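Local coordinates for diaphanous protein (Entamoeba histolytica, PDB 4DVG) that is a formin of the diaphanous family whose GTPase-binding and FH3 region probably binds Rho-type GTPases and helps to control actin assembly, at residues 220-225 with 261-266; 272-277 with 293-298. All blocks are in the same frame, centred on the assembly; numbering follows the deposited sequence.

Interaction 1 of 2, residues 220-225 with 261-266; sequences KKFLSF and RNSFIE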
ATOM      1  N   LYS B 220      13.835  -3.979  30.412  1.00 62.01           N
ATOM      2  CA  LYS B 220      13.651  -5.418  30.472  1.00 59.27           C
ATOM      3  C   LYS B 220      13.300  -5.940  29.081  1.00 66.16           C
ATOM      4  O   LYS B 220      12.804  -5.187  28.242  1.00 62.04           O
ATOM      5  CB  LYS B 220      12.576  -5.778  31.493  1.00 61.42           C
ATOM      6  CG  LYS B 220      13.042  -5.678  32.951  1.00 63.17           C
ATOM      7  CD  LYS B 220      12.114  -6.509  33.850  1.00 64.11           C
ATOM      8  CE  LYS B 220      12.483  -6.424  35.326  1.00 67.02           C
ATOM      9  NZ  LYS B 220      11.368  -6.892  36.240  1.00 68.29           N
ATOM     10  N   LYS B 221      13.584  -7.213  28.821  1.00 54.43           N
ATOM     11  CA  LYS B 221      13.364  -7.769  27.477  1.00 51.42           C
ATOM     12  C   LYS B 221      11.928  -7.543  27.091  1.00 44.74           C
ATOM     13  O   LYS B 221      11.037  -7.772  27.902  1.00 45.29           O
ATOM     14  CB  LYS B 221      13.642  -9.263  27.446  1.00 48.72           C
ATOM     15  CG  LYS B 221      14.222  -9.795  26.141  1.00 55.77           C
ATOM     16  CD  LYS B 221      14.437 -11.293  26.301  1.00 64.03           C
ATOM     17  CE  LYS B 221      14.956 -11.983  25.063  1.00 68.98           C
ATOM     18  NZ  LYS B 221      15.011 -13.447  25.356  1.00 65.43           N
ATOM     19  N   PHE B 222      11.708  -7.087  25.861  1.00 37.52           N
ATOM     20  CA  PHE B 222      10.353  -6.966  25.338  1.00 44.19           C
ATOM     21  C   PHE B 222       9.559  -5.753  25.840  1.00 47.42           C
ATOM     22  O   PHE B 222       8.402  -5.597  25.488  1.00 47.70           O
ATOM     23  CB  PHE B 222       9.561  -8.224  25.672  1.00 47.01           C
ATOM     24  CG  PHE B 222      10.101  -9.459  25.050  1.00 47.79           C
ATOM     25  CD1 PHE B 222      10.525  -9.456  23.734  1.00 47.97           C
ATOM     26  CD2 PHE B 222      10.180 -10.635  25.778  1.00 45.58           C
ATOM     27  CE1 PHE B 222      11.007 -10.625  23.152  1.00 44.06           C
ATOM     28  CE2 PHE B 222      10.668 -11.783  25.212  1.00 41.99           C
ATOM     29  CZ  PHE B 222      11.080 -11.783  23.898  1.00 39.07           C
ATOM     30  N   LEU B 223      10.166  -4.895  26.654  1.00 49.43           N
ATOM     31  CA  LEU B 223       9.390  -3.876  27.338  1.00 49.97           C
ATOM     32  C   LEU B 223       8.706  -2.890  26.390  1.00 58.71           C
ATOM     33  O   LEU B 223       7.484  -2.735  26.428  1.00 68.82           O
ATOM     34  CB  LEU B 223      10.243  -3.139  28.353  1.00 47.64           C
ATOM     35  CG  LEU B 223       9.521  -2.110  29.208  1.00 48.36           C
ATOM     36  CD1 LEU B 223       8.360  -2.743  29.987  1.00 45.92           C
ATOM     37  CD2 LEU B 223      10.510  -1.474  30.137  1.00 50.20           C
ATOM     38  N   SER B 224       9.468  -2.232  25.526  1.00 50.89           N
ATOM     39  CA  SER B 224       8.847  -1.210  24.689  1.00 54.75           C
ATOM     40  C   SER B 224       7.808  -1.755  23.685  1.00 57.62           C
ATOM     41  O   SER B 224       6.747  -1.147  23.509  1.00 59.90           O
ATOM     42  CB  SER B 224       9.880  -0.284  24.032  1.00 49.62           C
ATOM     43  OG  SER B 224      10.890  -1.007  23.392  1.00 63.52           O
ATOM     44  N   PHE B 225       8.100  -2.887  23.044  1.00 47.19           N
ATOM     45  CA  PHE B 225       7.088  -3.572  22.241  1.00 46.09           C
ATOM     46  C   PHE B 225       5.832  -3.838  23.064  1.00 54.51           C
ATOM     47  O   PHE B 225       4.710  -3.514  22.649  1.00 56.55           O
ATOM     48  CB  PHE B 225       7.635  -4.888  21.684  1.00 39.56           C
ATOM     49  CG  PHE B 225       6.586  -5.866  21.282  1.00 44.17           C
ATOM     50  CD1 PHE B 225       5.476  -5.468  20.564  1.00 37.77           C
ATOM     51  CD2 PHE B 225       6.725  -7.203  21.596  1.00 49.09           C
ATOM     52  CE1 PHE B 225       4.513  -6.390  20.180  1.00 39.93           C
ATOM     53  CE2 PHE B 225       5.768  -8.138  21.206  1.00 44.86           C
ATOM     54  CZ  PHE B 225       4.647  -7.719  20.505  1.00 49.79           C
ATOM     55  N   ARG B 261       8.416 -16.936  27.805  1.00 37.20           N
ATOM     56  CA  ARG B 261       7.186 -16.575  28.491  1.00 47.41           C
ATOM     57  C   ARG B 261       7.428 -15.968  29.893  1.00 50.49           C
ATOM     58  O   ARG B 261       6.701 -15.061  30.296  1.00 51.49           O
ATOM     59  CB  ARG B 261       6.209 -17.750  28.560  1.00 39.76           C
ATOM     60  CG  ARG B 261       4.897 -17.381  29.248  1.00 50.30           C
ATOM     61  CD  ARG B 261       3.929 -18.529  29.304  1.00 51.55           C
ATOM     62  NE  ARG B 261       4.656 -19.769  29.101  1.00 65.07           N
ATOM     63  CZ  ARG B 261       4.248 -20.754  28.320  1.00 68.08           C
ATOM     64  NH1 ARG B 261       3.100 -20.665  27.648  1.00 80.72           N
ATOM     65  NH2 ARG B 261       4.991 -21.828  28.224  1.00 56.02           N
ATOM     66  N   ASN B 262       8.430 -16.457  30.631  1.00 52.81           N
ATOM     67  CA  ASN B 262       8.750 -15.848  31.927  1.00 55.89           C
ATOM     68  C   ASN B 262       9.080 -14.349  31.771  1.00 56.71           C
ATOM     69  O   ASN B 262       8.553 -13.527  32.521  1.00 55.28           O
ATOM     70  CB  ASN B 262       9.876 -16.578  32.660  1.00 48.53           C
ATOM     71  CG  ASN B 262       9.414 -17.873  33.351  1.00 49.38           C
ATOM     72  OD1 ASN B 262       8.218 -18.132  33.534  1.00 39.93           O
ATOM     73  ND2 ASN B 262      10.395 -18.691  33.758  1.00 51.77           N
ATOM     74  N   SER B 263       9.926 -14.009  30.789  1.00 47.07           N
ATOM     75  CA  SER B 263      10.217 -12.614  30.433  1.00 48.33           C
ATOM     76  C   SER B 263       8.936 -11.795  30.215  1.00 55.58           C
ATOM     77  O   SER B 263       8.875 -10.621  30.564  1.00 64.17           O
ATOM     78  CB  SER B 263      11.012 -12.512  29.130  1.00 50.48           C
ATOM     79  OG  SER B 263      12.168 -13.302  29.111  1.00 63.55           O
ATOM     80  N   PHE B 264       7.931 -12.397  29.597  1.00 46.33           N
ATOM     81  CA  PHE B 264       6.692 -11.685  29.339  1.00 45.24           C
ATOM     82  C   PHE B 264       5.865 -11.604  30.607  1.00 47.70           C
ATOM     83  O   PHE B 264       5.251 -10.584  30.890  1.00 52.45           O
ATOM     84  CB  PHE B 264       5.880 -12.351  28.211  1.00 48.17           C
ATOM     85  CG  PHE B 264       6.321 -11.956  26.833  1.00 48.24           C
ATOM     86  CD1 PHE B 264       5.967 -10.723  26.307  1.00 45.00           C
ATOM     87  CD2 PHE B 264       7.095 -12.817  26.059  1.00 49.78           C
ATOM     88  CE1 PHE B 264       6.380 -10.353  25.032  1.00 47.89           C
ATOM     89  CE2 PHE B 264       7.523 -12.447  24.782  1.00 46.18           C
ATOM     90  CZ  PHE B 264       7.159 -11.219  24.268  1.00 49.59           C
ATOM     91  N   ILE B 265       5.840 -12.681  31.376  1.00 47.27           N
ATOM     92  CA  ILE B 265       5.166 -12.627  32.660  0.68 50.90           C
ATOM     93  C   ILE B 265       5.788 -11.534  33.515  1.00 55.08           C
ATOM     94  O   ILE B 265       5.083 -10.768  34.171  1.00 54.76           O
ATOM     95  CB  ILE B 265       5.261 -13.949  33.400  1.00 51.29           C
ATOM     96  CG1 ILE B 265       4.322 -14.973  32.761  1.00 51.92           C
ATOM     97  CG2 ILE B 265       4.902 -13.754  34.865  1.00 50.98           C
ATOM     98  CD1 ILE B 265       4.715 -16.384  33.062  1.00 52.34           C
ATOM     99  N   GLU B 266       7.114 -11.456  33.467  1.00 54.82           N
ATOM    100  CA  GLU B 266       7.882 -10.535  34.283  1.00 60.63           C
ATOM    101  C   GLU B 266       7.507  -9.077  34.025  1.00 62.31           C
ATOM    102  O   GLU B 266       7.736  -8.232  34.878  1.00 65.34           O
ATOM    103  CB  GLU B 266       9.372 -10.759  34.022  1.00 67.95           C
ATOM    104  CG  GLU B 266      10.329 -10.181  35.052  1.00 78.53           C
ATOM    105  CD  GLU B 266      11.791 -10.455  34.697  1.00 87.48           C
ATOM    106  OE1 GLU B 266      12.069 -11.451  33.983  1.00 91.15           O
ATOM    107  OE2 GLU B 266      12.664  -9.669  35.126  1.00 86.87           O
TER
HETATM  108  O   HOH W   1      11.216  -9.157  30.190  1.00 36.66           O
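K221 and S263 are joined through one water: it donates to K221 O at 2.7 Å and to S263 O at 2.8 Å, so each carbonyl oxygen accepts a hydrogen bond from this one bridging molecule. On the S263 side the hydroxyl looks back into its own helix, where OG is bonded to D259 O; across the contact OG meets just the CD methylene of K221. On the solvent-exposed side K220 NZ and E266 OE2 form a salt bridge, 3.3 Å long and weak as a hydrogen bond, the two extended side chains crossing at about a right angle. This is a joint within the all-helical FH3 region, probably armadillo-like as in related formins: a type II beta turn from K220 to L223, closed by L223 N to K220 O at 3.1 Å, puts F222 at the N-cap of helix 223-228 and rests against the C-terminal part of helix 254-265. Deeper in the contact F222 and F264 make an offset stack, centroids 4.1 Å apart and planes 12° from parallel. F264 CZ lies over the centre of one F222 face, K221 CG over the opposite one. The F222 ring also meets S263 CB at its edge, and F209 packs edge-to-face with it.

Interaction 2 of 2, residues 272-277 with 293-298; sequences ELENMK and DFFDSW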
ATOM      1  N   GLU B 272      -2.371  -8.392  31.709  1.00 63.84           N
ATOM      2  CA  GLU B 272      -2.826  -7.632  30.568  1.00 63.89           C
ATOM      3  C   GLU B 272      -3.864  -8.425  29.781  1.00 71.80           C
ATOM      4  O   GLU B 272      -4.928  -7.895  29.419  0.87 70.99           O
ATOM      5  CB  GLU B 272      -1.655  -7.281  29.669  1.00 62.01           C
ATOM      6  CG  GLU B 272      -2.041  -6.375  28.533  1.00 67.47           C
ATOM      7  OE1 GLU B 272      -1.852  -4.552  30.031  1.00 77.13           O
ATOM      8  OE2 GLU B 272      -3.329  -4.413  28.386  1.00 75.74           O
ATOM      9  N   LEU B 273      -3.568  -9.693  29.527  1.00 56.43           N
ATOM     10  CA  LEU B 273      -4.514 -10.527  28.798  1.00 64.58           C
ATOM     11  C   LEU B 273      -5.772 -10.771  29.621  1.00 71.46           C
ATOM     12  O   LEU B 273      -6.885 -10.626  29.121  0.61 75.91           O
ATOM     13  CB  LEU B 273      -3.883 -11.854  28.371  1.00 60.03           C
ATOM     14  CG  LEU B 273      -2.551 -11.682  27.657  1.00 56.06           C
ATOM     15  CD1 LEU B 273      -1.961 -13.035  27.270  1.00 51.85           C
ATOM     16  CD2 LEU B 273      -2.719 -10.747  26.453  1.00 53.15           C
ATOM     17  N   GLU B 274      -5.594 -11.133  30.887  1.00 74.90           N
ATOM     18  CA  GLU B 274      -6.745 -11.372  31.745  1.00 77.08           C
ATOM     19  C   GLU B 274      -7.667 -10.166  31.814  1.00 78.26           C
ATOM     20  O   GLU B 274      -8.872 -10.331  31.992  1.00 91.93           O
ATOM     21  CB  GLU B 274      -6.326 -11.834  33.141  1.00 81.51           C
ATOM     22  CG  GLU B 274      -5.865 -13.278  33.175  1.00 87.36           C
ATOM     23  CD  GLU B 274      -5.465 -13.732  34.560  1.00 95.93           C
ATOM     24  OE1 GLU B 274      -5.786 -13.021  35.535  0.20 99.01           O
ATOM     25  OE2 GLU B 274      -4.822 -14.797  34.674  1.00 97.68           O
ATOM     26  N   ASN B 275      -7.127  -8.956  31.667  1.00 76.44           N
ATOM     27  CA  ASN B 275      -8.006  -7.778  31.605  1.00 87.74           C
ATOM     28  C   ASN B 275      -8.803  -7.728  30.298  1.00 91.69           C
ATOM     29  O   ASN B 275      -9.909  -7.204  30.262  0.97103.18           O
ATOM     30  CB  ASN B 275      -7.237  -6.463  31.804  1.00 84.45           C
ATOM     31  OD1 ASN B 275      -7.388  -6.817  34.175  1.00 75.56           O
ATOM     32  ND2 ASN B 275      -5.886  -5.318  33.454  1.00 71.88           N
HETATM   33  N   MSE B 276      -8.232  -8.277  29.229  1.00 86.99           N
HETATM   34  CA  MSE B 276      -8.871  -8.262  27.919  1.00 86.06           C
HETATM   35  C   MSE B 276     -10.012  -9.261  27.850  1.00 90.79           C
HETATM   36  O   MSE B 276     -10.949  -9.088  27.074  0.70 94.35           O
HETATM   37  CB  MSE B 276      -7.848  -8.547  26.817  1.00 82.49           C
HETATM   38  CG  MSE B 276      -6.869  -7.389  26.588  1.00 87.59           C
HETATM   39 SE   MSE B 276      -5.351  -7.732  25.365  1.00 95.37          SE
HETATM   40  CE  MSE B 276      -6.343  -8.163  23.732  1.00 78.83           C
ATOM     41  N   LYS B 277      -9.927 -10.305  28.665  1.00 93.01           N
ATOM     42  CA  LYS B 277     -10.983 -11.308  28.742  1.00101.18           C
ATOM     43  C   LYS B 277     -12.272 -10.725  29.329  1.00110.49           C
ATOM     44  O   LYS B 277     -13.369 -11.136  28.957  1.00115.31           O
ATOM     45  CB  LYS B 277     -10.528 -12.513  29.574  1.00102.76           C
ATOM     46  CG  LYS B 277      -9.497 -13.420  28.903  1.00 98.63           C
ATOM     47  CD  LYS B 277      -9.257 -14.670  29.746  1.00 98.62           C
ATOM     48  CE  LYS B 277      -8.557 -15.763  28.957  1.00101.49           C
ATOM     49  NZ  LYS B 277      -8.286 -16.974  29.783  1.00101.15           N
ATOM     50  N   ASP B 293      -4.659 -19.459  23.094  1.00 68.58           N
ATOM     51  CA  ASP B 293      -3.527 -20.292  22.723  1.00 66.56           C
ATOM     52  C   ASP B 293      -2.454 -20.125  23.767  1.00 68.78           C
ATOM     53  O   ASP B 293      -1.852 -21.108  24.209  1.00 72.33           O
ATOM     54  CB  ASP B 293      -2.977 -19.942  21.331  1.00 71.27           C
ATOM     55  CG  ASP B 293      -3.888 -20.417  20.197  1.00 93.19           C
ATOM     56  OD1 ASP B 293      -4.858 -21.181  20.454  1.00 98.50           O
ATOM     57  OD2 ASP B 293      -3.627 -20.025  19.040  1.00 99.37           O
ATOM     58  N   PHE B 294      -2.238 -18.872  24.160  1.00 61.94           N
ATOM     59  CA  PHE B 294      -1.253 -18.521  25.163  1.00 59.02           C
ATOM     60  C   PHE B 294      -1.490 -19.305  26.450  1.00 62.86           C
ATOM     61  O   PHE B 294      -0.591 -19.972  26.943  0.77 60.80           O
ATOM     62  CB  PHE B 294      -1.269 -17.011  25.445  1.00 57.20           C
ATOM     63  CG  PHE B 294      -0.301 -16.595  26.511  1.00 52.15           C
ATOM     64  CD1 PHE B 294       0.978 -16.190  26.182  1.00 52.73           C
ATOM     65  CD2 PHE B 294      -0.659 -16.646  27.848  1.00 52.82           C
ATOM     66  CE1 PHE B 294       1.886 -15.829  27.174  1.00 55.24           C
ATOM     67  CE2 PHE B 294       0.237 -16.291  28.845  1.00 48.44           C
ATOM     68  CZ  PHE B 294       1.506 -15.883  28.518  1.00 50.99           C
ATOM     69  N   PHE B 295      -2.709 -19.239  26.977  1.00 69.99           N
ATOM     70  CA  PHE B 295      -3.039 -19.921  28.229  1.00 72.25           C
ATOM     71  C   PHE B 295      -2.983 -21.433  28.101  1.00 76.29           C
ATOM     72  O   PHE B 295      -2.392 -22.105  28.944  1.00 75.52           O
ATOM     73  CB  PHE B 295      -4.399 -19.454  28.783  1.00 68.87           C
ATOM     74  CG  PHE B 295      -4.355 -18.070  29.353  1.00 65.66           C
ATOM     75  CD1 PHE B 295      -3.680 -17.824  30.538  1.00 63.84           C
ATOM     76  CD2 PHE B 295      -4.931 -17.011  28.680  0.46 69.39           C
ATOM     77  CE1 PHE B 295      -3.602 -16.563  31.054  1.00 62.90           C
ATOM     78  CE2 PHE B 295      -4.863 -15.743  29.194  1.00 71.38           C
ATOM     79  CZ  PHE B 295      -4.193 -15.516  30.383  1.00 70.82           C
ATOM     80  N   ASP B 296      -3.597 -21.955  27.041  1.00 75.72           N
ATOM     81  CA  ASP B 296      -3.556 -23.383  26.754  1.00 74.72           C
ATOM     82  C   ASP B 296      -2.112 -23.911  26.693  1.00 71.82           C
ATOM     83  O   ASP B 296      -1.841 -25.030  27.117  1.00 80.36           O
ATOM     84  CB  ASP B 296      -4.311 -23.720  25.454  1.00 76.76           C
ATOM     85  CG  ASP B 296      -5.822 -23.477  25.555  1.00 89.65           C
ATOM     86  OD1 ASP B 296      -6.363 -23.477  26.682  0.53 95.74           O
ATOM     87  OD2 ASP B 296      -6.475 -23.296  24.499  1.00 91.72           O
ATOM     88  N   SER B 297      -1.190 -23.111  26.177  1.00 59.69           N
ATOM     89  CA  SER B 297       0.207 -23.540  26.037  1.00 60.21           C
ATOM     90  C   SER B 297       0.952 -23.390  27.366  1.00 69.35           C
ATOM     91  O   SER B 297       1.848 -24.167  27.673  0.81 72.63           O
ATOM     92  CB  SER B 297       0.890 -22.759  24.900  1.00 53.23           C
ATOM     93  OG  SER B 297       2.302 -22.874  24.864  1.00 52.27           O
ATOM     94  N   TRP B 298       0.553 -22.399  28.159  1.00 73.00           N
ATOM     95  CA  TRP B 298       1.142 -22.151  29.470  1.00 69.64           C
ATOM     96  C   TRP B 298       0.780 -23.265  30.424  1.00 73.47           C
ATOM     97  O   TRP B 298       1.569 -23.632  31.292  1.00 71.13           O
ATOM     98  CB  TRP B 298       0.618 -20.842  30.053  1.00 69.68           C
ATOM     99  CG  TRP B 298       1.293 -20.422  31.309  1.00 63.96           C
ATOM    100  CD1 TRP B 298       2.474 -20.893  31.798  1.00 63.66           C
ATOM    101  CD2 TRP B 298       0.833 -19.445  32.246  1.00 63.77           C
ATOM    102  NE1 TRP B 298       2.786 -20.265  32.972  1.00 63.65           N
ATOM    103  CE2 TRP B 298       1.796 -19.367  33.274  1.00 66.79           C
ATOM    104  CE3 TRP B 298      -0.291 -18.610  32.310  1.00 68.73           C
ATOM    105  CZ2 TRP B 298       1.669 -18.490  34.364  1.00 66.51           C
ATOM    106  CZ3 TRP B 298      -0.420 -17.736  33.400  1.00 68.85           C
ATOM    107  CH2 TRP B 298       0.553 -17.691  34.411  1.00 66.12           C
TER
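A helix-helix packing joint in the all-helical FH3 region brings L273, E274 and K277 of helix 269-277 against F294 and F295 of helix 290-309. The short segments run closer to antiparallel than parallel, at 126° between their directions, and their axes stay 12.1 Å apart, so side chains bridge the space; no hydrogen bond crosses between the two segments. L273 works on both rings. Its CD1 methyl sits over one face of F294 in a CH-pi contact, 4.1 Å from the ring centroid and displaced toward the rim, while its CB approaches F295 CE2 at 4.1 Å. F294 has CG anti to its backbone N (chi1 178°), and its ring packs on N246 and I249 of helix 236-249 as well as on R261; L273 touches L242 of that same helix, which therefore backs the buried end of the joint. F295 lies toward the surface. Its CG takes the other common setting, anti to the carbonyl carbon (chi1 -73°), and the ring stretches across to helix 269-277, with F294 CD2 over the centre of one face. E274 adds the aliphatic part of its extended chain, CG lying 3.9 Å from F295 CZ. K277 and F295 reach toward each other tip to tip: the lysine chain is extended, and its ammonium makes an off-centre cation-pi contact, with NZ 4.0 Å from the ring centroid and nearest to F295 CD2 at 3.5 Å.

How the interactions relate
The centres of the two contacts lie about 15 Å apart on the same side of the chain's centre, and both belong to the FH3 region. Along the chain they come in series: interaction 1 closes with helix 254-265, and helix 269-277, the next one, opens interaction 2. They also touch directly. R261 packs against S297 and W298, I265 CD1 touches W298 CZ2, and a salt bridge from R261 to D301 ties helix 254-265 to helix 290-309. Interaction 1 joins helices that flank helix 236-249 in sequence, interaction 2 joins helices 269-277 and 290-309, and helix 236-249 packs on both contacts, which makes them parts of one continuous packed body.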